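PDB 5XH8: extracellular invertase from Aspergillus kawachii, which probably hydrolyses sucrose as a family 32 beta-fructofuranosidase and, with high transfructosylation activity, transfers fructosyl units to build fructooligosaccharides such as 1-kestose. Local coordinates for residues Thr487-Gln492 / Ile498-Ser503. Sequence-based numbering, arbitrary orientation.
Sequences TTVYYQ and IIVDRS
The side chain of I499 runs alongside that of Y490, its opposite number in a hydrogen-bonded antiparallel pair, and covers one face of its ring. The CB of I499 sits 3.8 Å from the centroid of the Y490 ring in a CH-pi contact, displaced toward the phenol end, where I499 CG2 comes 3.6 Å from Y490 OH. The ring reaches its neighbour because Y490 CG stands between the backbone N and the carbonyl carbon (chi1 62°), which swings the phenol over the adjacent strand. Beneath it the two backbones are joined both ways, Y490 N to I499 O at 3.0 Å and I499 N to Y490 O at 2.9 Å. T488 and D501 form the next hydrogen-bonded pair; D501 OD1 accepts from S503 N, closing an Asx turn, and from S503 OG as well. On the sheet face carrying V489 and V500, I498 CD1 meets the edge of the Y491 ring, 3.7 Å from Y491 CD1, while Y491 OH bonds to L524 O. This hairpin lies within an antiparallel sheet of the C-terminal beta-sandwich domain, between strands 474-481 and 520-523, and V489, I498 and V500 pack on L551, V553, F559 and L561 of strands 550-555 and 559-564 in the facing sheet.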
loop_
_atom_site.group_PDB
_atom_site.type_symbol
_atom_site.label_atom_id
_atom_site.label_comp_id
_atom_site.label_asym_id
_atom_site.label_seq_id
_atom_site.Cartn_x
_atom_site.Cartn_y
_atom_site.Cartn_z
ATOM N N THR A 487 -6.412 -42.106 30.163
ATOM C CA THR A 487 -5.332 -41.210 29.785
ATOM C C THR A 487 -4.287 -41.224 30.883
ATOM O O THR A 487 -4.645 -41.139 32.056
ATOM C CB THR A 487 -5.882 -39.780 29.615
ATOM O OG1 THR A 487 -6.870 -39.787 28.581
ATOM C CG2 THR A 487 -4.764 -38.824 29.271
ATOM N N THR A 488 -3.012 -41.291 30.513
ATOM C CA THR A 488 -1.941 -41.342 31.506
ATOM C C THR A 488 -1.002 -40.173 31.336
ATOM O O THR A 488 -0.534 -39.892 30.231
ATOM C CB THR A 488 -1.179 -42.681 31.443
ATOM O OG1 THR A 488 -2.136 -43.732 31.465
ATOM C CG2 THR A 488 -0.300 -42.853 32.642
ATOM N N VAL A 489 -0.768 -39.479 32.445
ATOM C CA VAL A 489 0.103 -38.319 32.503
ATOM C C VAL A 489 1.202 -38.682 33.482
ATOM O O VAL A 489 0.903 -38.948 34.652
ATOM C CB VAL A 489 -0.646 -37.066 33.042
ATOM C CG1 VAL A 489 0.312 -35.895 33.198
ATOM C CG2 VAL A 489 -1.808 -36.703 32.138
ATOM N N TYR A 490 2.457 -38.660 33.049
ATOM C CA TYR A 490 3.541 -39.091 33.937
ATOM C C TYR A 490 4.859 -38.369 33.727
ATOM O O TYR A 490 5.107 -37.839 32.654
ATOM C CB TYR A 490 3.728 -40.599 33.800
ATOM C CG TYR A 490 4.137 -41.088 32.423
ATOM C CD1 TYR A 490 3.181 -41.446 31.470
ATOM C CD2 TYR A 490 5.471 -41.252 32.095
ATOM C CE1 TYR A 490 3.549 -41.939 30.233
ATOM C CE2 TYR A 490 5.848 -41.733 30.850
ATOM C CZ TYR A 490 4.887 -42.073 29.930
ATOM O OH TYR A 490 5.276 -42.542 28.709
ATOM N N TYR A 491 5.678 -38.319 34.781
ATOM C CA TYR A 491 7.066 -37.876 34.674
ATOM C C TYR A 491 7.970 -39.063 34.372
ATOM O O TYR A 491 7.768 -40.160 34.881
ATOM C CB TYR A 491 7.537 -37.169 35.938
ATOM C CG TYR A 491 8.866 -36.477 35.737
ATOM C CD1 TYR A 491 8.934 -35.241 35.083
ATOM C CD2 TYR A 491 10.063 -37.067 36.159
ATOM C CE1 TYR A 491 10.151 -34.603 34.866
ATOM C CE2 TYR A 491 11.289 -36.437 35.951
ATOM C CZ TYR A 491 11.333 -35.203 35.307
ATOM O OH TYR A 491 12.544 -34.574 35.081
ATOM N N GLN A 492 8.974 -38.813 33.553
ATOM C CA GLN A 492 9.898 -39.799 33.049
ATOM C C GLN A 492 11.309 -39.211 33.202
ATOM O O GLN A 492 11.610 -38.156 32.615
ATOM C CB GLN A 492 9.544 -40.021 31.587
ATOM C CG GLN A 492 10.386 -40.997 30.818
ATOM C CD GLN A 492 9.813 -41.247 29.441
ATOM O OE1 GLN A 492 10.111 -40.533 28.489
ATOM N NE2 GLN A 492 8.987 -42.269 29.327
ATOM N N ILE A 498 7.647 -34.667 31.032
ATOM C CA ILE A 498 6.250 -34.983 31.312
ATOM C C ILE A 498 5.629 -35.464 30.008
ATOM O O ILE A 498 5.769 -34.806 28.965
ATOM C CB ILE A 498 5.457 -33.755 31.806
ATOM C CG1 ILE A 498 6.112 -33.115 33.046
ATOM C CG2 ILE A 498 3.983 -34.113 32.037
ATOM C CD1 ILE A 498 5.640 -33.638 34.377
ATOM N N ILE A 499 4.918 -36.586 30.079
ATOM C CA ILE A 499 4.293 -37.235 28.932
ATOM C C ILE A 499 2.782 -37.358 29.161
ATOM O O ILE A 499 2.340 -37.654 30.259
ATOM C CB ILE A 499 4.853 -38.664 28.709
ATOM C CG1 ILE A 499 6.389 -38.654 28.637
ATOM C CG2 ILE A 499 4.240 -39.321 27.466
ATOM C CD1 ILE A 499 6.977 -37.849 27.514
ATOM N N VAL A 500 1.997 -37.095 28.123
ATOM C CA VAL A 500 0.586 -37.428 28.122
ATOM C C VAL A 500 0.439 -38.550 27.093
ATOM O O VAL A 500 0.607 -38.337 25.882
ATOM C CB VAL A 500 -0.324 -36.226 27.781
ATOM C CG1 VAL A 500 -1.785 -36.614 27.948
ATOM C CG2 VAL A 500 -0.010 -35.025 28.669
ATOM N N ASP A 501 0.177 -39.754 27.589
ATOM C CA ASP A 501 -0.153 -40.901 26.723
ATOM C C ASP A 501 -1.654 -40.879 26.396
ATOM O O ASP A 501 -2.510 -41.030 27.283
ATOM C CB ASP A 501 0.215 -42.197 27.435
ATOM C CG ASP A 501 -0.061 -43.447 26.604
ATOM O OD1 ASP A 501 -0.670 -43.411 25.500
ATOM O OD2 ASP A 501 0.343 -44.505 27.110
ATOM N N ARG A 502 -1.957 -40.717 25.112
ATOM C CA ARG A 502 -3.332 -40.639 24.627
ATOM C C ARG A 502 -3.755 -41.842 23.771
ATOM O O ARG A 502 -4.862 -41.847 23.191
ATOM C CB ARG A 502 -3.531 -39.312 23.851
ATOM C CG ARG A 502 -3.445 -38.078 24.739
ATOM C CD ARG A 502 -3.882 -36.805 24.022
ATOM N NE ARG A 502 -3.090 -36.601 22.810
ATOM C CZ ARG A 502 -3.421 -35.829 21.774
ATOM N NH1 ARG A 502 -4.536 -35.102 21.768
ATOM N NH2 ARG A 502 -2.591 -35.771 20.738
ATOM N N SER A 503 -2.914 -42.875 23.707
ATOM C CA SER A 503 -3.240 -44.054 22.905
ATOM C C SER A 503 -4.603 -44.680 23.255
ATOM O O SER A 503 -5.268 -45.175 22.375
ATOM C CB SER A 503 -2.134 -45.110 23.008
ATOM O OG SER A 503 -1.955 -45.511 24.354
#